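Local coordinates for protein uncharacterized RNA methyltransferase pyrab10780 (Pyrococcus abyssi, PDB 2JJQ) that methylates C5 of uridine 54 in tRNA, taking the methyl group from S-adenosyl-L-methionine, at residues K123-R128 against F412-H417; R193-R198 against V206-V211; E199-E204 against T273-A278. All blocks are in the same frame, centred on the assembly; numbering follows the deposited sequence.

Contact 1: K123-R128 against F412-H417; sequences KIFGHR and FPHTPH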
loop_
_atom_site.group_PDB
_atom_site.type_symbol
_atom_site.label_atom_id
_atom_site.label_comp_id
_atom_site.label_asym_id
_atom_site.label_seq_id
_atom_site.Cartn_x
_atom_site.Cartn_y
_atom_site.Cartn_z
ATOM N N LYS A 123 3.587 9.719 10.882
ATOM C CA LYS A 123 2.759 9.061 11.910
ATOM C C LYS A 123 2.851 7.584 11.745
ATOM O O LYS A 123 3.013 7.119 10.635
ATOM C CB LYS A 123 1.302 9.477 11.826
ATOM C CG LYS A 123 1.028 10.970 12.023
ATOM C CD LYS A 123 -0.493 11.132 12.136
ATOM C CE LYS A 123 -0.921 12.585 12.360
ATOM N NZ LYS A 123 -0.891 13.016 13.775
ATOM N N ILE A 124 2.758 6.815 12.835
ATOM C CA ILE A 124 2.833 5.364 12.658
ATOM C C ILE A 124 1.625 4.672 13.236
ATOM O O ILE A 124 1.535 3.431 13.217
ATOM C CB ILE A 124 4.069 4.766 13.327
ATOM C CG1 ILE A 124 4.104 5.167 14.813
ATOM C CG2 ILE A 124 5.357 5.220 12.617
ATOM C CD1 ILE A 124 5.228 4.420 15.575
ATOM N N PHE A 125 0.718 5.470 13.776
ATOM C CA PHE A 125 -0.662 5.004 13.931
ATOM C C PHE A 125 -1.651 6.100 13.417
ATOM O O PHE A 125 -1.401 7.322 13.530
ATOM C CB PHE A 125 -0.943 4.476 15.352
ATOM C CG PHE A 125 -0.182 3.183 15.711
ATOM C CD1 PHE A 125 -0.677 1.928 15.342
ATOM C CD2 PHE A 125 1.030 3.230 16.417
ATOM C CE1 PHE A 125 0.011 0.729 15.690
ATOM C CE2 PHE A 125 1.751 2.025 16.759
ATOM C CZ PHE A 125 1.229 0.793 16.407
ATOM N N GLY A 126 -2.746 5.667 12.802
ATOM C CA GLY A 126 -3.631 6.630 12.145
ATOM C C GLY A 126 -3.214 7.020 10.729
ATOM O O GLY A 126 -3.918 7.802 10.089
ATOM N N HIS A 127 -2.095 6.481 10.241
ATOM C CA HIS A 127 -1.545 6.888 8.908
ATOM C C HIS A 127 -2.212 6.192 7.732
ATOM O O HIS A 127 -2.144 6.670 6.577
ATOM C CB HIS A 127 -0.043 6.601 8.825
ATOM C CG HIS A 127 0.282 5.161 9.041
ATOM N ND1 HIS A 127 0.196 4.579 10.288
ATOM C CD2 HIS A 127 0.635 4.176 8.187
ATOM C CE1 HIS A 127 0.470 3.292 10.189
ATOM N NE2 HIS A 127 0.730 3.016 8.925
ATOM N N ARG A 128 -2.803 5.019 7.994
ATOM C CA ARG A 128 -3.293 4.204 6.919
ATOM C C ARG A 128 -4.705 4.678 6.519
ATOM O O ARG A 128 -5.570 4.845 7.388
ATOM C CB ARG A 128 -3.335 2.738 7.379
ATOM C CG ARG A 128 -3.472 1.806 6.208
ATOM C CD ARG A 128 -3.284 0.353 6.562
ATOM N NE ARG A 128 -3.877 -0.341 5.437
ATOM C CZ ARG A 128 -3.230 -0.658 4.317
ATOM N NH1 ARG A 128 -1.925 -0.444 4.204
ATOM N NH2 ARG A 128 -3.886 -1.241 3.327
ATOM N N PHE A 412 5.446 2.081 4.774
ATOM C CA PHE A 412 4.758 0.889 5.307
ATOM C C PHE A 412 5.247 0.523 6.725
ATOM O O PHE A 412 5.797 -0.577 6.939
ATOM C CB PHE A 412 4.987 -0.298 4.383
ATOM C CG PHE A 412 4.699 0.009 2.955
ATOM C CD1 PHE A 412 3.411 0.084 2.502
ATOM C CD2 PHE A 412 5.736 0.239 2.090
ATOM C CE1 PHE A 412 3.124 0.381 1.138
ATOM C CE2 PHE A 412 5.475 0.542 0.738
ATOM C CZ PHE A 412 4.174 0.605 0.272
ATOM N N PRO A 413 5.000 1.401 7.677
ATOM C CA PRO A 413 5.383 1.091 9.067
ATOM C C PRO A 413 4.851 -0.282 9.533
ATOM O O PRO A 413 3.740 -0.696 9.152
ATOM C CB PRO A 413 4.677 2.184 9.870
ATOM C CG PRO A 413 4.487 3.349 8.883
ATOM C CD PRO A 413 4.314 2.713 7.535
ATOM N N HIS A 414 5.623 -0.965 10.403
ATOM C CA HIS A 414 5.220 -2.242 10.993
ATOM C C HIS A 414 5.241 -3.411 10.019
ATOM O O HIS A 414 4.775 -4.498 10.364
ATOM C CB HIS A 414 3.858 -2.192 11.710
ATOM C CG HIS A 414 3.689 -0.985 12.572
ATOM N ND1 HIS A 414 4.558 -0.684 13.599
ATOM C CD2 HIS A 414 2.765 0.014 12.554
ATOM C CE1 HIS A 414 4.175 0.431 14.201
ATOM N NE2 HIS A 414 3.089 0.888 13.579
ATOM N N THR A 415 5.758 -3.185 8.816
ATOM C CA THR A 415 5.984 -4.249 7.843
ATOM C C THR A 415 7.451 -4.149 7.423
ATOM O O THR A 415 8.097 -3.098 7.622
ATOM C CB THR A 415 5.112 -4.063 6.581
ATOM O OG1 THR A 415 5.736 -3.079 5.744
ATOM C CG2 THR A 415 3.694 -3.585 6.943
ATOM N N PRO A 416 7.989 -5.217 6.782
ATOM C CA PRO A 416 9.361 -5.126 6.283
ATOM C C PRO A 416 9.554 -4.283 5.016
ATOM O O PRO A 416 10.673 -4.156 4.532
ATOM C CB PRO A 416 9.740 -6.592 5.979
ATOM C CG PRO A 416 8.575 -7.410 6.296
ATOM C CD PRO A 416 7.380 -6.539 6.548
ATOM N N HIS A 417 8.470 -3.711 4.485
ATOM C CA HIS A 417 8.515 -3.088 3.172
ATOM C C HIS A 417 8.907 -1.637 3.219
ATOM O O HIS A 417 8.625 -0.915 4.184
ATOM C CB HIS A 417 7.151 -3.202 2.491
ATOM C CG HIS A 417 6.614 -4.590 2.483
ATOM N ND1 HIS A 417 7.316 -5.649 1.956
ATOM C CD2 HIS A 417 5.471 -5.108 2.988
ATOM C CE1 HIS A 417 6.610 -6.755 2.102
ATOM N NE2 HIS A 417 5.481 -6.451 2.709
HETATM O O HOH W 1 1.375 0.389 8.149
#
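His414 and Ile124 share the one direct hydrogen bond between the two loops: NE2 of His414 donates to the backbone O of Ile124 at 3.0 Å, with the acceptor near the plane of the imidazole and an N-H...O angle of 150°. ND1 of the same ring is bonded elsewhere, so the ring is gripped through both nitrogens. A water adds a second polar link, lying in the plane of the His127 ring 2.8 Å from His127 NE2 and donating to Pro413 O over the same length. Residues 412-415 form a type II beta turn, with His414 at its third position. Phe412 O accepts from both Thr415 N and Thr415 OG1, and OG1 then accepts from His417 N in an ST turn. The turn lies between strands 403-409 and 419-424 of the catalytic domain, and His414 comes close to Cys90, a probable ligand of the [4Fe-4S] cluster. Among the nonpolar contacts, Pro413 CG sits over one face of the His127 ring, 4.1 Å from its centroid; a chi1 of 59° holds that ring between its own backbone N and carbonyl carbon, facing the proline. Ile124 CG2 meets Pro413 CB at 4.2 Å, and Tyr97 of helix 97-112 packs on both residues. His414 NE2 also lies above one face of Phe125, toward the rim, 3.4 Å from Phe125 CZ; the two rings are inclined by 31°.

Contact 2: R193-R198 against V206-V211; sequences RYMVLR and VMVNFV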
loop_
_atom_site.group_PDB
_atom_site.type_symbol
_atom_site.label_atom_id
_atom_site.label_comp_id
_atom_site.label_asym_id
_atom_site.label_seq_id
_atom_site.Cartn_x
_atom_site.Cartn_y
_atom_site.Cartn_z
ATOM N N ARG A 193 -19.941 -9.489 3.119
ATOM C CA ARG A 193 -18.588 -10.095 3.146
ATOM C C ARG A 193 -17.514 -9.153 3.746
ATOM O O ARG A 193 -16.757 -9.573 4.624
ATOM C CB ARG A 193 -18.175 -10.565 1.749
ATOM C CG ARG A 193 -19.164 -11.544 1.099
ATOM C CD ARG A 193 -19.286 -12.813 1.995
ATOM N NE ARG A 193 -20.275 -13.812 1.572
ATOM C CZ ARG A 193 -19.975 -14.877 0.832
ATOM N NH1 ARG A 193 -18.738 -15.024 0.401
ATOM N NH2 ARG A 193 -20.913 -15.761 0.498
ATOM N N TYR A 194 -17.429 -7.903 3.265
ATOM C CA TYR A 194 -16.411 -6.959 3.734
ATOM C C TYR A 194 -17.012 -5.587 3.962
ATOM O O TYR A 194 -17.938 -5.181 3.224
ATOM C CB TYR A 194 -15.263 -6.778 2.684
ATOM C CG TYR A 194 -14.377 -7.996 2.516
ATOM C CD1 TYR A 194 -13.288 -8.200 3.344
ATOM C CD2 TYR A 194 -14.641 -8.923 1.521
ATOM C CE1 TYR A 194 -12.498 -9.321 3.209
ATOM C CE2 TYR A 194 -13.830 -10.080 1.359
ATOM C CZ TYR A 194 -12.759 -10.255 2.221
ATOM O OH TYR A 194 -11.955 -11.372 2.105
ATOM N N MET A 195 -16.444 -4.861 4.926
ATOM C CA MET A 195 -16.666 -3.434 5.050
ATOM C C MET A 195 -15.293 -2.831 4.752
ATOM O O MET A 195 -14.357 -3.079 5.497
ATOM C CB MET A 195 -17.043 -3.047 6.479
ATOM C CG MET A 195 -17.006 -1.498 6.692
ATOM S SD MET A 195 -17.809 -0.882 8.191
ATOM C CE MET A 195 -16.673 -1.457 9.470
ATOM N N VAL A 196 -15.177 -2.098 3.651
ATOM C CA VAL A 196 -13.887 -1.447 3.337
ATOM C C VAL A 196 -14.007 0.006 3.740
ATOM O O VAL A 196 -14.981 0.683 3.351
ATOM C CB VAL A 196 -13.567 -1.528 1.826
ATOM C CG1 VAL A 196 -12.247 -0.694 1.517
ATOM C CG2 VAL A 196 -13.466 -2.978 1.323
ATOM N N LEU A 197 -13.085 0.500 4.552
ATOM C CA LEU A 197 -13.193 1.856 5.051
ATOM C C LEU A 197 -12.066 2.661 4.418
ATOM O O LEU A 197 -10.931 2.196 4.364
ATOM C CB LEU A 197 -13.017 1.849 6.574
ATOM C CG LEU A 197 -14.229 1.493 7.420
ATOM C CD1 LEU A 197 -13.774 1.263 8.892
ATOM C CD2 LEU A 197 -15.191 2.713 7.354
ATOM N N ARG A 198 -12.374 3.850 3.913
ATOM C CA ARG A 198 -11.333 4.732 3.409
ATOM C C ARG A 198 -11.495 6.096 4.014
ATOM O O ARG A 198 -12.635 6.510 4.348
ATOM C CB ARG A 198 -11.396 4.799 1.875
ATOM C CG ARG A 198 -11.270 3.406 1.261
ATOM C CD ARG A 198 -11.175 3.402 -0.245
ATOM N NE ARG A 198 -9.825 3.829 -0.626
ATOM C CZ ARG A 198 -9.274 3.625 -1.817
ATOM N NH1 ARG A 198 -9.957 3.002 -2.776
ATOM N NH2 ARG A 198 -8.047 4.080 -2.036
ATOM N N VAL A 206 -14.792 10.517 4.884
ATOM C CA VAL A 206 -14.742 9.090 5.111
ATOM C C VAL A 206 -15.702 8.409 4.153
ATOM O O VAL A 206 -16.846 8.857 3.975
ATOM C CB VAL A 206 -15.212 8.751 6.520
ATOM C CG1 VAL A 206 -15.056 7.250 6.805
ATOM C CG2 VAL A 206 -14.391 9.559 7.512
ATOM N N MET A 207 -15.239 7.334 3.546
ATOM C CA MET A 207 -16.061 6.487 2.675
ATOM C C MET A 207 -16.142 5.064 3.240
ATOM O O MET A 207 -15.137 4.509 3.704
ATOM C CB MET A 207 -15.404 6.437 1.294
ATOM C CG MET A 207 -16.025 5.320 0.365
ATOM S SD MET A 207 -15.143 5.303 -1.216
ATOM C CE MET A 207 -15.716 6.886 -1.866
ATOM N N VAL A 208 -17.344 4.475 3.249
ATOM C CA VAL A 208 -17.475 3.084 3.667
ATOM C C VAL A 208 -18.061 2.340 2.487
ATOM O O VAL A 208 -18.920 2.873 1.792
ATOM C CB VAL A 208 -18.277 2.912 4.944
ATOM C CG1 VAL A 208 -19.709 3.348 4.743
ATOM C CG2 VAL A 208 -18.216 1.454 5.414
ATOM N N ASN A 209 -17.570 1.134 2.237
ATOM C CA ASN A 209 -18.014 0.340 1.116
ATOM C C ASN A 209 -18.355 -1.059 1.640
ATOM O O ASN A 209 -17.503 -1.735 2.214
ATOM C CB ASN A 209 -16.893 0.257 0.060
ATOM C CG ASN A 209 -17.247 -0.638 -1.125
ATOM O OD1 ASN A 209 -18.406 -0.776 -1.491
ATOM N ND2 ASN A 209 -16.233 -1.204 -1.769
ATOM N N PHE A 210 -19.607 -1.460 1.482
ATOM C CA PHE A 210 -20.098 -2.801 1.875
ATOM C C PHE A 210 -20.030 -3.687 0.684
ATOM O O PHE A 210 -20.724 -3.458 -0.321
ATOM C CB PHE A 210 -21.548 -2.696 2.436
ATOM C CG PHE A 210 -21.622 -1.782 3.642
ATOM C CD1 PHE A 210 -20.977 -2.140 4.833
ATOM C CD2 PHE A 210 -22.238 -0.544 3.561
ATOM C CE1 PHE A 210 -20.986 -1.278 5.960
ATOM C CE2 PHE A 210 -22.241 0.317 4.677
ATOM C CZ PHE A 210 -21.612 -0.054 5.859
ATOM N N VAL A 211 -19.166 -4.706 0.756
ATOM C CA VAL A 211 -19.049 -5.637 -0.336
ATOM C C VAL A 211 -19.856 -6.872 0.035
ATOM O O VAL A 211 -19.662 -7.427 1.106
ATOM C CB VAL A 211 -17.549 -6.040 -0.575
ATOM C CG1 VAL A 211 -17.423 -7.004 -1.708
ATOM C CG2 VAL A 211 -16.622 -4.753 -0.779
#
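Arg193 and Tyr194 both donate their backbone N-H to Val211 O, at 2.9 Å from Arg193 N and 3.1 Å from Tyr194 N, forming a classic beta bulge where the antiparallel pairing with 206-211 starts. The Arg193 guanidinium leads away to Gly190 O and makes a cation-pi contact with Trp183. Tyr194 O receives the N-H of Val211, completing a hydrogen-bonded pair. On the same face Tyr194 CB lies 4.0 Å from Val211 CB, and the phenol OH goes on to Asp239. Met195, in a non-hydrogen-bonded pair with Phe210, extends its chain with CG anti to the backbone N (chi1 169°), which brings Met195 CG to a tight 3.4 Å from Val208 CG2. Its SD lies 3.9 Å from Phe210 CE1, an oblique Met-aromatic contact. Val196 exchanges two backbone bonds with Asn209, and its CG2 reaches diagonally to Val211 CG2. Leu197 runs beside Val208 and points the same way, Leu197 CD2 lying 3.8 Å from Val208 CG2. Arg198 closes the pairing with Met207, its N and O each bonded at 2.8 Å to Met207 O and N, while its guanidinium turns off to Ser269 O. This hairpin lies inside a five-stranded sheet, between strands 130-136 and 228-233. Helix 162-178 packs on the face bearing Met195 and Leu197, with Ala167 touching both residues.

Contact 3: E199-E204 against T273-A278; sequences EGKFTE and TNSYQA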
loop_
_atom_site.group_PDB
_atom_site.type_symbol
_atom_site.label_atom_id
_atom_site.label_comp_id
_atom_site.label_asym_id
_atom_site.label_seq_id
_atom_site.Cartn_x
_atom_site.Cartn_y
_atom_site.Cartn_z
ATOM N N GLU A 199 -10.389 6.827 4.184
ATOM C CA GLU A 199 -10.553 8.194 4.621
ATOM C C GLU A 199 -9.458 9.114 4.133
ATOM O O GLU A 199 -8.333 8.663 3.871
ATOM C CB GLU A 199 -10.715 8.318 6.149
ATOM C CG GLU A 199 -9.509 8.264 6.938
ATOM C CD GLU A 199 -9.797 8.401 8.458
ATOM O OE1 GLU A 199 -10.912 8.835 8.866
ATOM O OE2 GLU A 199 -8.892 8.050 9.236
ATOM N N GLY A 200 -9.796 10.379 4.000
ATOM C CA GLY A 200 -8.798 11.384 3.598
ATOM C C GLY A 200 -8.243 11.927 4.885
ATOM O O GLY A 200 -8.982 12.557 5.695
ATOM N N LYS A 201 -6.969 11.685 5.125
ATOM C CA LYS A 201 -6.367 12.180 6.411
ATOM C C LYS A 201 -6.358 13.712 6.472
ATOM O O LYS A 201 -6.487 14.294 7.577
ATOM C CB LYS A 201 -4.944 11.638 6.592
ATOM C CG LYS A 201 -4.874 10.108 6.581
ATOM C CD LYS A 201 -5.740 9.487 7.697
ATOM C CE LYS A 201 -5.717 7.995 7.599
ATOM N NZ LYS A 201 -6.267 7.367 8.803
ATOM N N PHE A 202 -6.251 14.369 5.317
ATOM C CA PHE A 202 -6.099 15.830 5.266
ATOM C C PHE A 202 -7.407 16.562 4.939
ATOM O O PHE A 202 -7.436 17.794 4.893
ATOM C CB PHE A 202 -4.979 16.247 4.307
ATOM C CG PHE A 202 -3.649 15.665 4.711
ATOM C CD1 PHE A 202 -2.997 16.156 5.840
ATOM C CD2 PHE A 202 -3.125 14.564 4.033
ATOM C CE1 PHE A 202 -1.780 15.567 6.245
ATOM C CE2 PHE A 202 -1.946 13.979 4.422
ATOM C CZ PHE A 202 -1.287 14.481 5.540
ATOM N N THR A 203 -8.467 15.804 4.668
ATOM C CA THR A 203 -9.763 16.377 4.340
ATOM C C THR A 203 -10.833 15.970 5.347
ATOM O O THR A 203 -11.878 16.608 5.385
ATOM C CB THR A 203 -10.303 15.865 2.987
ATOM O OG1 THR A 203 -10.427 14.442 3.067
ATOM C CG2 THR A 203 -9.367 16.236 1.852
ATOM N N GLU A 204 -10.544 14.938 6.144
ATOM C CA GLU A 204 -11.445 14.301 7.100
ATOM C C GLU A 204 -12.680 13.640 6.451
ATOM O O GLU A 204 -13.647 13.392 7.114
ATOM C CB GLU A 204 -11.826 15.253 8.224
ATOM C CG GLU A 204 -10.600 15.857 8.868
ATOM C CD GLU A 204 -10.914 16.766 10.046
ATOM O OE1 GLU A 204 -11.724 17.702 9.895
ATOM O OE2 GLU A 204 -10.321 16.559 11.115
ATOM N N THR A 273 -1.369 4.168 0.363
ATOM C CA THR A 273 -2.100 3.845 1.598
ATOM C C THR A 273 -1.677 4.647 2.823
ATOM O O THR A 273 -2.379 4.621 3.818
ATOM C CB THR A 273 -2.004 2.371 1.939
ATOM O OG1 THR A 273 -0.617 2.001 2.003
ATOM C CG2 THR A 273 -2.668 1.541 0.830
ATOM N N ASN A 274 -0.520 5.293 2.770
ATOM C CA ASN A 274 -0.042 6.081 3.904
ATOM C C ASN A 274 -0.078 7.546 3.493
ATOM O O ASN A 274 0.788 8.037 2.795
ATOM C CB ASN A 274 1.343 5.580 4.324
ATOM C CG ASN A 274 1.956 6.392 5.453
ATOM O OD1 ASN A 274 1.548 7.532 5.739
ATOM N ND2 ASN A 274 3.016 5.835 6.043
ATOM N N SER A 275 -1.124 8.237 3.902
ATOM C CA SER A 275 -1.296 9.588 3.351
ATOM C C SER A 275 -0.150 10.482 3.791
ATOM O O SER A 275 0.251 11.393 3.047
ATOM C CB SER A 275 -2.631 10.198 3.790
ATOM O OG SER A 275 -3.698 9.444 3.215
ATOM N N TYR A 276 0.381 10.240 4.996
ATOM C CA TYR A 276 1.366 11.195 5.573
ATOM C C TYR A 276 2.657 11.129 4.837
ATOM O O TYR A 276 3.225 12.157 4.433
ATOM C CB TYR A 276 1.576 10.909 7.050
ATOM C CG TYR A 276 0.348 11.334 7.832
ATOM C CD1 TYR A 276 0.202 12.648 8.256
ATOM C CD2 TYR A 276 -0.707 10.441 8.057
ATOM C CE1 TYR A 276 -0.959 13.067 8.944
ATOM C CE2 TYR A 276 -1.855 10.852 8.753
ATOM C CZ TYR A 276 -1.969 12.159 9.174
ATOM O OH TYR A 276 -3.089 12.570 9.887
ATOM N N GLN A 277 3.088 9.901 4.586
ATOM C CA GLN A 277 4.316 9.707 3.782
ATOM C C GLN A 277 4.075 10.025 2.341
ATOM O O GLN A 277 5.022 10.340 1.622
ATOM C CB GLN A 277 4.700 8.281 3.718
ATOM C CG GLN A 277 5.702 7.823 4.589
ATOM C CD GLN A 277 7.080 8.534 4.627
ATOM O OE1 GLN A 277 7.349 9.672 4.154
ATOM N NE2 GLN A 277 7.929 7.857 5.347
ATOM N N ALA A 278 2.833 9.853 1.874
ATOM C CA ALA A 278 2.541 10.145 0.467
ATOM C C ALA A 278 2.917 11.604 0.201
ATOM O O ALA A 278 3.302 11.939 -0.902
ATOM C CB ALA A 278 1.077 9.901 0.188
#
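Phe202 and Tyr276 form a T-shaped pair, the edge of Phe202 turned toward the face of Tyr276. Their centroids are 5.0 Å apart and their planes meet at 63°, with Phe202 CZ 3.6 Å from Tyr276 CD1. The Phe202 edge also carries CE2 to within 3.7 Å of Ser275 O, which lies in the plane of that ring, so the first two helical residues, Ser275 and Tyr276, both touch it. Aliphatic contact comes from Lys201. Its chain is bent at chi2 (-59°), and Lys201 CG reaches Ser275 CB at 3.6 Å and Tyr276 CE2 at 3.8 Å, while CB passes close to the phenol OH. Beyond this bend the ammonium turns away from the helix to a salt bridge with Glu199 at the end of the preceding strand, Lys201 NZ lying 2.7 Å from Glu199 OE2, which accepts through its anti lone pair. It also donates to the carbonyls of Gly126 and Arg128. A shared polar partner joins the two segments indirectly: Glu256 OE1 bonds both Ser275 OG and Lys201 N, and OE2 of the same carboxylate takes the N-H of Phe202. Asn274 OD1 accepts from Gln277 N at 3.1 Å, with a weak second bond from Tyr276 N. Asn274 thus N-caps helix 275-288, which begins three residues after the S-adenosyl-L-methionine-binding Gln272, and the hairpin loop lies against the helix's first turn.

Contact 2 is the buried one, a regular antiparallel pairing in the five-stranded sheet, bound by backbone bonds, with apolar side chains on the face of Met195 and Leu197 and polar ones mixed in on the other. Contacts 1 and 3 are partly buried and join loops to the catalytic domain mainly through side chains: a histidine bond, a water and ring contacts in contact 1, a T-shaped pair and lysine methylenes in contact 3. The loop 199-204 belongs to the same hairpin as contact 2, so contact 3 carries that hairpin to helix 275-288. Contacts 1 and 3 touch, with a probable hydrogen bond from Ser275 N to His127 O, whereas contacts 1 and 2 remain about 7 Å apart at their nearest atoms.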